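N-alpha-acetyltransferase 30 (PDB 6YGA) catalyses, as the catalytic subunit of the NatC complex, acetyl transfer from acetyl-CoA to the N-terminal methionine of proteins such as the L-A virus GAG protein. Local coordinates at residues N74-G79 against C112-L117; P44-I49 against C67-H72; I136-M141 against K153-L158. One frame throughout, in Å; residues are numbered along the deposited sequence.

Contact 1: residues N74-G79 against C112-L117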
loop_
_atom_site.group_PDB
_atom_site.type_symbol
_atom_site.label_atom_id
_atom_site.label_comp_id
_atom_site.label_asym_id
_atom_site.label_seq_id
_atom_site.Cartn_x
_atom_site.Cartn_y
_atom_site.Cartn_z
ATOM N N ASN A 74 6.380 -8.385 23.456
ATOM C CA ASN A 74 6.122 -9.002 24.744
ATOM C C ASN A 74 6.377 -8.060 25.909
ATOM O O ASN A 74 5.923 -8.343 27.023
ATOM C CB ASN A 74 6.989 -10.261 24.925
ATOM C CG ASN A 74 6.892 -11.229 23.752
ATOM O OD1 ASN A 74 5.863 -11.871 23.541
ATOM N ND2 ASN A 74 7.984 -11.362 23.006
ATOM N N VAL A 75 7.062 -6.940 25.678
ATOM C CA VAL A 75 7.658 -6.150 26.750
ATOM C C VAL A 75 7.024 -4.780 26.917
ATOM O O VAL A 75 7.337 -4.093 27.903
ATOM C CB VAL A 75 9.178 -5.992 26.542
ATOM C CG1 VAL A 75 9.872 -7.336 26.657
ATOM C CG2 VAL A 75 9.462 -5.359 25.185
ATOM N N ARG A 76 6.153 -4.355 26.005
ATOM C CA ARG A 76 5.582 -3.018 26.056
ATOM C C ARG A 76 4.064 -3.069 25.968
ATOM O O ARG A 76 3.499 -3.880 25.226
ATOM C CB ARG A 76 6.147 -2.131 24.935
ATOM C CG ARG A 76 7.614 -1.776 25.146
ATOM C CD ARG A 76 8.214 -1.007 23.975
ATOM N NE ARG A 76 7.637 0.326 23.810
ATOM C CZ ARG A 76 7.989 1.392 24.524
ATOM N NH1 ARG A 76 8.912 1.290 25.471
ATOM N NH2 ARG A 76 7.412 2.565 24.298
ATOM N N LEU A 77 3.413 -2.201 26.741
ATOM C CA LEU A 77 1.965 -2.044 26.703
ATOM C C LEU A 77 1.609 -0.936 25.722
ATOM O O LEU A 77 2.081 0.198 25.863
ATOM C CB LEU A 77 1.410 -1.718 28.088
ATOM C CG LEU A 77 1.244 -2.897 29.040
ATOM C CD1 LEU A 77 0.635 -2.447 30.360
ATOM C CD2 LEU A 77 0.388 -3.968 28.387
ATOM N N ARG A 78 0.771 -1.266 24.740
ATOM C CA ARG A 78 0.354 -0.333 23.699
ATOM C C ARG A 78 -1.110 0.037 23.909
ATOM O O ARG A 78 -2.001 -0.810 23.771
ATOM C CB ARG A 78 0.565 -0.937 22.311
ATOM C CG ARG A 78 -0.148 -0.181 21.201
ATOM C CD ARG A 78 0.358 -0.590 19.832
ATOM N NE ARG A 78 1.729 -0.143 19.609
ATOM C CZ ARG A 78 2.429 -0.402 18.510
ATOM N NH1 ARG A 78 1.889 -1.111 17.529
ATOM N NH2 ARG A 78 3.671 0.049 18.391
ATOM N N GLY A 79 -1.353 1.299 24.251
ATOM C CA GLY A 79 -2.700 1.822 24.212
ATOM C C GLY A 79 -3.132 2.110 22.787
ATOM O O GLY A 79 -2.318 2.409 21.913
ATOM N N CYS A 112 0.608 2.241 30.240
ATOM C CA CYS A 112 0.854 2.102 28.810
ATOM C C CYS A 112 2.191 2.741 28.461
ATOM O O CYS A 112 2.536 3.813 28.963
ATOM C CB CYS A 112 -0.270 2.752 27.998
ATOM S SG CYS A 112 -1.734 1.713 27.762
ATOM N N ASP A 113 2.964 2.053 27.626
ATOM C CA ASP A 113 4.236 2.586 27.165
ATOM C C ASP A 113 4.087 3.481 25.947
ATOM O O ASP A 113 4.986 4.282 25.671
ATOM C CB ASP A 113 5.199 1.441 26.843
ATOM C CG ASP A 113 5.541 0.608 28.062
ATOM O OD1 ASP A 113 6.041 1.181 29.051
ATOM O OD2 ASP A 113 5.303 -0.617 28.037
ATOM N N GLU A 114 2.974 3.371 25.225
ATOM C CA GLU A 114 2.767 4.138 24.007
ATOM C C GLU A 114 1.288 4.109 23.655
ATOM O O GLU A 114 0.544 3.220 24.078
ATOM C CB GLU A 114 3.608 3.585 22.852
ATOM C CG GLU A 114 3.244 2.163 22.469
ATOM C CD GLU A 114 4.370 1.438 21.761
ATOM O OE1 GLU A 114 5.540 1.826 21.956
ATOM O OE2 GLU A 114 4.085 0.480 21.012
ATOM N N ILE A 115 0.872 5.102 22.874
ATOM C CA ILE A 115 -0.491 5.204 22.370
ATOM C C ILE A 115 -0.429 5.163 20.851
ATOM O O ILE A 115 0.381 5.871 20.241
ATOM C CB ILE A 115 -1.177 6.494 22.853
ATOM C CG1 ILE A 115 -0.995 6.654 24.361
ATOM C CG2 ILE A 115 -2.658 6.469 22.510
ATOM C CD1 ILE A 115 -1.686 5.579 25.169
HETATM N N MSE A 116 -1.280 4.342 20.244
HETATM C CA MSE A 116 -1.287 4.209 18.791
HETATM C C MSE A 116 -2.682 4.432 18.214
HETATM O O MSE A 116 -3.680 4.015 18.799
HETATM C CB MSE A 116 -0.760 2.829 18.384
HETATM C CG MSE A 116 -0.477 2.665 16.897
HETATM SE SE MSE A 116 -2.036 2.139 15.850
HETATM C CE MSE A 116 -2.010 0.226 16.216
ATOM N N LEU A 117 -2.739 5.097 17.061
ATOM C CA LEU A 117 -3.989 5.297 16.347
ATOM C C LEU A 117 -3.693 5.371 14.857
ATOM O O LEU A 117 -2.554 5.595 14.439
ATOM C CB LEU A 117 -4.719 6.564 16.818
ATOM C CG LEU A 117 -4.066 7.912 16.485
ATOM C CD1 LEU A 117 -4.689 8.542 15.245
ATOM C CD2 LEU A 117 -4.137 8.869 17.667
#

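Contact 2: residues P44-I49 against C67-H72. With EDO (1,2-ethanediol), chain J.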
loop_
_atom_site.group_PDB
_atom_site.type_symbol
_atom_site.label_atom_id
_atom_site.label_comp_id
_atom_site.label_asym_id
_atom_site.label_seq_id
_atom_site.Cartn_x
_atom_site.Cartn_y
_atom_site.Cartn_z
ATOM N N PRO A 44 -13.820 -1.584 29.815
ATOM C CA PRO A 44 -14.802 -0.552 30.183
ATOM C C PRO A 44 -14.157 0.697 30.744
ATOM O O PRO A 44 -14.710 1.793 30.602
ATOM C CB PRO A 44 -15.678 -1.258 31.226
ATOM C CG PRO A 44 -14.781 -2.278 31.820
ATOM C CD PRO A 44 -13.903 -2.757 30.703
ATOM N N GLU A 45 -12.984 0.571 31.359
ATOM C CA GLU A 45 -12.326 1.711 31.977
ATOM C C GLU A 45 -11.648 2.627 30.967
ATOM O O GLU A 45 -11.124 3.673 31.363
ATOM C CB GLU A 45 -11.295 1.226 33.002
ATOM C CG GLU A 45 -10.071 0.548 32.394
ATOM C CD GLU A 45 -10.323 -0.892 31.979
ATOM O OE1 GLU A 45 -11.447 -1.391 32.184
ATOM O OE2 GLU A 45 -9.387 -1.529 31.453
ATOM N N LEU A 46 -11.651 2.265 29.684
ATOM C CA LEU A 46 -10.945 3.012 28.653
ATOM C C LEU A 46 -11.896 3.673 27.658
ATOM O O LEU A 46 -11.481 4.038 26.554
ATOM C CB LEU A 46 -9.958 2.095 27.929
ATOM C CG LEU A 46 -8.884 1.452 28.812
ATOM C CD1 LEU A 46 -7.904 0.640 27.970
ATOM C CD2 LEU A 46 -8.153 2.509 29.628
ATOM N N THR A 47 -13.163 3.834 28.028
ATOM C CA THR A 47 -14.144 4.536 27.211
ATOM C C THR A 47 -14.724 5.685 28.023
ATOM O O THR A 47 -15.163 5.487 29.161
ATOM C CB THR A 47 -15.258 3.596 26.742
ATOM O OG1 THR A 47 -14.708 2.609 25.863
ATOM C CG2 THR A 47 -16.334 4.370 26.001
ATOM N N TYR A 48 -14.718 6.881 27.440
ATOM C CA TYR A 48 -15.193 8.082 28.108
ATOM C C TYR A 48 -16.251 8.762 27.255
ATOM O O TYR A 48 -16.247 8.647 26.027
ATOM C CB TYR A 48 -14.045 9.064 28.387
ATOM C CG TYR A 48 -13.177 8.653 29.550
ATOM C CD1 TYR A 48 -12.150 7.734 29.383
ATOM C CD2 TYR A 48 -13.390 9.177 30.817
ATOM C CE1 TYR A 48 -11.355 7.348 30.448
ATOM C CE2 TYR A 48 -12.602 8.800 31.889
ATOM C CZ TYR A 48 -11.586 7.885 31.700
ATOM O OH TYR A 48 -10.802 7.511 32.769
ATOM N N ILE A 49 -17.157 9.475 27.922
ATOM C CA ILE A 49 -18.202 10.236 27.252
ATOM C C ILE A 49 -18.125 11.687 27.709
ATOM O O ILE A 49 -17.587 12.008 28.771
ATOM C CB ILE A 49 -19.611 9.663 27.516
ATOM C CG1 ILE A 49 -19.834 9.465 29.019
ATOM C CG2 ILE A 49 -19.812 8.366 26.751
ATOM C CD1 ILE A 49 -21.226 8.994 29.379
ATOM N N CYS A 67 -11.274 3.154 23.639
ATOM C CA CYS A 67 -9.874 2.760 23.638
ATOM C C CYS A 67 -9.714 1.332 24.139
ATOM O O CYS A 67 -10.583 0.785 24.821
ATOM C CB CYS A 67 -9.030 3.707 24.503
ATOM S SG CYS A 67 -9.189 5.441 24.032
ATOM N N LYS A 68 -8.578 0.735 23.782
ATOM C CA LYS A 68 -8.161 -0.564 24.287
ATOM C C LYS A 68 -6.668 -0.506 24.581
ATOM O O LYS A 68 -5.970 0.431 24.184
ATOM C CB LYS A 68 -8.457 -1.690 23.287
ATOM C CG LYS A 68 -7.395 -1.831 22.210
ATOM C CD LYS A 68 -7.729 -2.918 21.205
ATOM C CE LYS A 68 -6.514 -3.272 20.356
ATOM N NZ LYS A 68 -5.442 -3.920 21.167
HETATM N N MSE A 69 -6.178 -1.517 25.289
HETATM C CA MSE A 69 -4.741 -1.678 25.475
HETATM C C MSE A 69 -4.366 -3.153 25.537
HETATM O O MSE A 69 -5.094 -3.976 26.091
HETATM C CB MSE A 69 -4.261 -0.952 26.734
HETATM C CG MSE A 69 -4.810 -1.496 28.036
HETATM SE SE MSE A 69 -4.407 -0.310 29.528
HETATM C CE MSE A 69 -2.589 -0.883 29.925
ATOM N N ASP A 70 -3.224 -3.483 24.946
ATOM C CA ASP A 70 -2.734 -4.849 24.893
ATOM C C ASP A 70 -1.216 -4.801 24.897
ATOM O O ASP A 70 -0.633 -3.793 24.481
ATOM C CB ASP A 70 -3.237 -5.584 23.640
ATOM C CG ASP A 70 -4.582 -6.254 23.852
ATOM O OD1 ASP A 70 -4.814 -6.781 24.960
ATOM O OD2 ASP A 70 -5.403 -6.261 22.910
ATOM N N PRO A 71 -0.553 -5.855 25.365
ATOM C CA PRO A 71 0.903 -5.920 25.202
ATOM C C PRO A 71 1.272 -5.973 23.726
ATOM O O PRO A 71 0.651 -6.688 22.938
ATOM C CB PRO A 71 1.285 -7.216 25.930
ATOM C CG PRO A 71 0.030 -8.025 25.945
ATOM C CD PRO A 71 -1.082 -7.028 26.080
ATOM N N HIS A 72 2.273 -5.184 23.351
ATOM C CA HIS A 72 2.827 -5.214 22.005
ATOM C C HIS A 72 4.234 -5.784 22.085
ATOM O O HIS A 72 4.997 -5.441 22.994
ATOM C CB HIS A 72 2.852 -3.824 21.364
ATOM C CG HIS A 72 3.111 -3.843 19.886
ATOM N ND1 HIS A 72 4.262 -3.336 19.322
ATOM C CD2 HIS A 72 2.364 -4.312 18.859
ATOM C CE1 HIS A 72 4.211 -3.490 18.010
ATOM N NE2 HIS A 72 3.071 -4.081 17.703
HETATM C C1 EDO J . -3.179 -4.576 29.539
HETATM O O1 EDO J . -3.684 -5.510 28.577
HETATM C C2 EDO J . -2.851 -5.289 30.846
HETATM O O2 EDO J . -1.818 -6.259 30.636
HETATM O O HOH W 1 -13.008 0.823 25.651
#

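Contact 3: residues I136-M141 against K153-L158. With EDO (1,2-ethanediol), chain B.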
loop_
_atom_site.group_PDB
_atom_site.type_symbol
_atom_site.label_atom_id
_atom_site.label_comp_id
_atom_site.label_asym_id
_atom_site.label_seq_id
_atom_site.Cartn_x
_atom_site.Cartn_y
_atom_site.Cartn_z
ATOM N N ILE A 136 3.729 11.438 16.441
ATOM C CA ILE A 136 4.445 11.540 15.179
ATOM C C ILE A 136 4.010 10.388 14.287
ATOM O O ILE A 136 3.569 9.335 14.756
ATOM C CB ILE A 136 5.980 11.541 15.354
ATOM C CG1 ILE A 136 6.442 10.301 16.122
ATOM C CG2 ILE A 136 6.439 12.819 16.044
ATOM C CD1 ILE A 136 7.949 10.204 16.270
ATOM N N ARG A 137 4.129 10.610 12.982
ATOM C CA ARG A 137 3.768 9.607 11.992
ATOM C C ARG A 137 4.883 8.576 11.869
ATOM O O ARG A 137 6.042 8.924 11.622
ATOM C CB ARG A 137 3.502 10.277 10.647
ATOM C CG ARG A 137 2.640 11.523 10.772
ATOM C CD ARG A 137 2.611 12.339 9.497
ATOM N NE ARG A 137 1.939 13.617 9.710
ATOM C CZ ARG A 137 1.861 14.587 8.805
ATOM N NH1 ARG A 137 2.415 14.433 7.610
ATOM N NH2 ARG A 137 1.228 15.715 9.098
HETATM N N MSE A 138 4.530 7.309 12.041
HETATM C CA MSE A 138 5.514 6.238 12.014
HETATM C C MSE A 138 5.357 5.342 10.794
HETATM O O MSE A 138 6.213 4.501 10.522
HETATM C CB MSE A 138 5.418 5.397 13.291
HETATM C CG MSE A 138 5.884 6.133 14.536
HETATM SE SE MSE A 138 7.727 6.743 14.355
HETATM C CE MSE A 138 8.617 5.010 14.269
ATOM N N LYS A 139 4.270 5.529 10.050
ATOM C CA LYS A 139 3.971 4.633 8.944
ATOM C C LYS A 139 2.889 5.256 8.078
ATOM O O LYS A 139 2.043 6.007 8.571
ATOM C CB LYS A 139 3.516 3.263 9.463
ATOM C CG LYS A 139 3.531 2.138 8.446
ATOM C CD LYS A 139 3.113 0.833 9.113
ATOM C CE LYS A 139 3.384 -0.376 8.240
ATOM N NZ LYS A 139 3.058 -1.636 8.959
ATOM N N ARG A 140 2.926 4.940 6.787
ATOM C CA ARG A 140 1.888 5.334 5.844
ATOM C C ARG A 140 1.368 4.086 5.152
ATOM O O ARG A 140 2.153 3.304 4.605
ATOM C CB ARG A 140 2.411 6.334 4.810
ATOM C CG ARG A 140 1.317 6.999 3.982
ATOM C CD ARG A 140 1.911 7.859 2.873
ATOM N NE ARG A 140 0.892 8.433 1.994
ATOM C CZ ARG A 140 0.600 9.729 1.933
ATOM N NH1 ARG A 140 1.248 10.598 2.697
ATOM N NH2 ARG A 140 -0.342 10.158 1.103
HETATM N N MSE A 141 0.054 3.894 5.181
HETATM C CA MSE A 141 -0.545 2.684 4.625
HETATM C C MSE A 141 -1.304 2.981 3.335
HETATM O O MSE A 141 -2.230 3.788 3.321
HETATM C CB MSE A 141 -1.467 2.021 5.652
HETATM C CG MSE A 141 -0.750 1.560 6.913
HETATM SE SE MSE A 141 -0.444 2.986 8.211
HETATM C CE MSE A 141 -1.945 2.640 9.404
ATOM N N LYS A 153 -0.026 6.041 10.512
ATOM C CA LYS A 153 0.025 5.394 11.814
ATOM C C LYS A 153 0.711 6.350 12.779
ATOM O O LYS A 153 1.892 6.668 12.603
ATOM C CB LYS A 153 0.776 4.067 11.732
ATOM C CG LYS A 153 0.768 3.249 13.008
ATOM C CD LYS A 153 1.488 1.928 12.806
ATOM C CE LYS A 153 1.139 0.942 13.903
ATOM N NZ LYS A 153 1.585 -0.435 13.556
ATOM N N LEU A 154 -0.029 6.824 13.777
ATOM C CA LEU A 154 0.480 7.788 14.743
ATOM C C LEU A 154 0.794 7.087 16.056
ATOM O O LEU A 154 0.016 6.249 16.523
ATOM C CB LEU A 154 -0.528 8.910 14.990
ATOM C CG LEU A 154 -0.988 9.687 13.757
ATOM C CD1 LEU A 154 -1.979 10.782 14.126
ATOM C CD2 LEU A 154 0.209 10.269 13.038
ATOM N N ILE A 155 1.934 7.442 16.648
ATOM C CA ILE A 155 2.396 6.860 17.903
ATOM C C ILE A 155 2.881 7.975 18.820
ATOM O O ILE A 155 3.624 8.865 18.392
ATOM C CB ILE A 155 3.516 5.826 17.675
ATOM C CG1 ILE A 155 2.997 4.655 16.841
ATOM C CG2 ILE A 155 4.065 5.329 19.005
ATOM C CD1 ILE A 155 3.976 3.524 16.723
ATOM N N LEU A 156 2.449 7.926 20.073
ATOM C CA LEU A 156 2.893 8.851 21.111
ATOM C C LEU A 156 3.620 8.051 22.179
ATOM O O LEU A 156 2.987 7.243 22.887
ATOM C CB LEU A 156 1.712 9.606 21.719
ATOM C CG LEU A 156 1.993 10.462 22.955
ATOM C CD1 LEU A 156 2.807 11.691 22.577
ATOM C CD2 LEU A 156 0.694 10.857 23.647
ATOM N N PRO A 157 4.931 8.232 22.334
ATOM C CA PRO A 157 5.686 7.427 23.302
ATOM C C PRO A 157 5.573 8.006 24.708
ATOM O O PRO A 157 5.756 9.209 24.923
ATOM C CB PRO A 157 7.121 7.506 22.775
ATOM C CG PRO A 157 7.184 8.842 22.129
ATOM C CD PRO A 157 5.803 9.145 21.577
ATOM N N LEU A 158 5.268 7.139 25.671
ATOM C CA LEU A 158 5.082 7.565 27.049
ATOM C C LEU A 158 6.230 7.158 27.952
ATOM O O LEU A 158 6.514 7.858 28.931
ATOM C CB LEU A 158 3.769 7.001 27.604
ATOM C CG LEU A 158 2.503 7.350 26.811
ATOM C CD1 LEU A 158 1.291 6.649 27.392
ATOM C CD2 LEU A 158 2.285 8.853 26.774
HETATM C C1 EDO B . 10.762 5.850 11.429
HETATM O O1 EDO B . 10.954 7.101 10.761
HETATM C C2 EDO B . 9.897 4.927 10.578
HETATM O O2 EDO B . 8.583 5.480 10.437
#

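Contact 1: residues N74-G79 against C112-L117
One buried carboxylate, that of Glu114, is gripped by two arginines of the neighbouring strand, each taking one oxygen. The pair is the start of strands 76-86 and 114-120, the parallel strands of a beta-alpha-beta unit joined through helix 95-109; in GNAT folds these two strands splay further along to admit acetyl-CoA. Glu114 CG takes the crowded position between the backbone N and the carbonyl carbon (chi1 63°), and from there the chain runs out between Arg76 and Arg78. Both arginines bind side-on, through NE and NH2. Arg78 is the closer, its NH2 2.7 Å from Glu114 OE2, while Arg76 NH2 lies 3.1 Å from Glu114 OE1. OE1 sits in the guanidinium plane of Arg76, yet that arginine meets the carboxylate from above its plane. Two positive partners probably keep Glu114 ionised despite its burial. Asp113 CB covers one face of the Arg76 guanidinium, over its centre.

Before the ladder proper, Asp113 brackets Leu77: its OD2 accepts from Leu77 N at 2.8 Å through the anti lone pair, and its own N donates to Leu77 O at 2.7 Å. Asp113 OD1 turns to the hydroxyl of Thr159, the C-terminal residue. The parallel bonds follow, Gly79 N to Glu114 O at 2.7 Å and Met116 N to Gly79 O at 2.8 Å. Gly79 has no side chain, so neighbours close in on its backbone: Ile115 CD1 reaches to 4.0 Å from Gly79 CA, and Cys112 SG comes within 3.7 Å of the same CA.

Contact 2: residues P44-I49 against C67-H72
Leu46 carries nearly all of the tight packing here, and the other side of the contact is looser and more polar. Its CB is directed toward 67-72. CB rests on the Cys67 peptide, 3.4 Å from Cys67 O, and with CG anti to the carbonyl carbon (chi1 -59°) the chain extends so that CD1 lies across Met69, a selenomethionine here. Leu46 CD1 is 3.8 Å from Met69 CG, and the two side chains cross at about a right angle. In return Cys67 CB presses to 3.2 Å from Leu46 O. That carbonyl also accepts from Cys67 N, but the bond is weak, 3.1 Å long and bent to 121° at the hydrogen. On the helix side Lys106 lies against Leu46 and Met107 against Cys67, so helix 95-109 covers this end of the pair.

The other side is bridged by water. One molecule sits 2.5 Å from Thr47 OG1 and donates to Cys67 O at 2.6 Å, linking the two strands beside that weak bond. Lys68 points away from 44-49 and runs forward along its own strand, where NZ makes a salt bridge to Asp70 OD2 at 2.9 Å from above the carboxylate plane. An ethanediol, probably from the crystallisation liquor, donates to Met69 O.

Regular pairing resumes toward the turn, where Tyr48 bonds through its backbone to Ile65. On the N-terminal side of Leu46 the chain leaves the sheet through the 3-10 segment 44-45, while 67-72 runs on, paired with strand 76-86: the open end of the antiparallel hairpin 47-52/61-72 in the mixed GNAT sheet.

Contact 3: residues I136-M141 against K153-L158
Strands 136-141 and 151-157 form the C-terminal beta hairpin, with 136-141 on the outer edge of the sheet within this chain. At the end far from the turn the pairing is regular: Ile136 N donates to Ile155 O at 3.2 Å and Ile155 N returns the bond to Ile136 O at 3.1 Å. Arg137 and Leu154 then make a non-hydrogen-bonded pair, their side chains lying alongside each other and pointing the same way, with Arg137 CG 3.6 Å from Leu154 CD2. The extended Arg137 chain carries its guanidinium on to a salt bridge with Glu131, and it also bonds to the carbonyl of Asp458 of the N-alpha-acetyltransferase 35 chain.

Next comes a beta bulge, Met138 and Lys139 both standing opposite Lys153. Met138 N meets Lys153 O almost straight, at 2.8 Å and 175°, whereas Lys153 N turns to Lys139 O, also at 2.8 Å but from above the carbonyl plane. The helix-like psi of Met138 (-9°) makes the kink. In N-terminal acetyltransferases of the GNAT fold the loop of this hairpin commonly lines the peptide-binding side, and here the hairpin also meets the N-alpha-acetyltransferase 35 chain, whose Leu587 packs on Ile155.

At the bulge the side chains of Lys139 and Lys153 run side by side, pointing the same way, CG anti to the backbone N in each, with CB to CB 3.6 Å. Their aliphatic stems touch, though the like-charged ends would repel somewhat, NZ of Lys139 lying 5.0 Å from NZ of Lys153. Selenomethionine Met141 bends at chi2 and chi3 and lays its CE 3.9 Å from Lys153 CB. Met138, another selenomethionine, crosses Ile155 at about a right angle, CG against CD1.

Overall arrangement
All three contacts belong to one mixed sheet, with contact 1 between the other two: its centre is about 11 Å from that of contact 2 and about 12 Å from that of contact 3, while contacts 2 and 3 are about 18 Å apart and do not touch. A probable hydrogen bond, Arg78 N to Asp70 O at 2.9 Å, joins contact 1 to contact 2, and Met69 CE packs on Cys112 SG. Toward contact 3, Asp113 O to Leu158 N and Leu117 O to Leu154 N, both 2.9 Å, are probable hydrogen bonds. In this apo model no acetyl-CoA is bound; its cleft in GNAT enzymes opens further along the strands of contact 1.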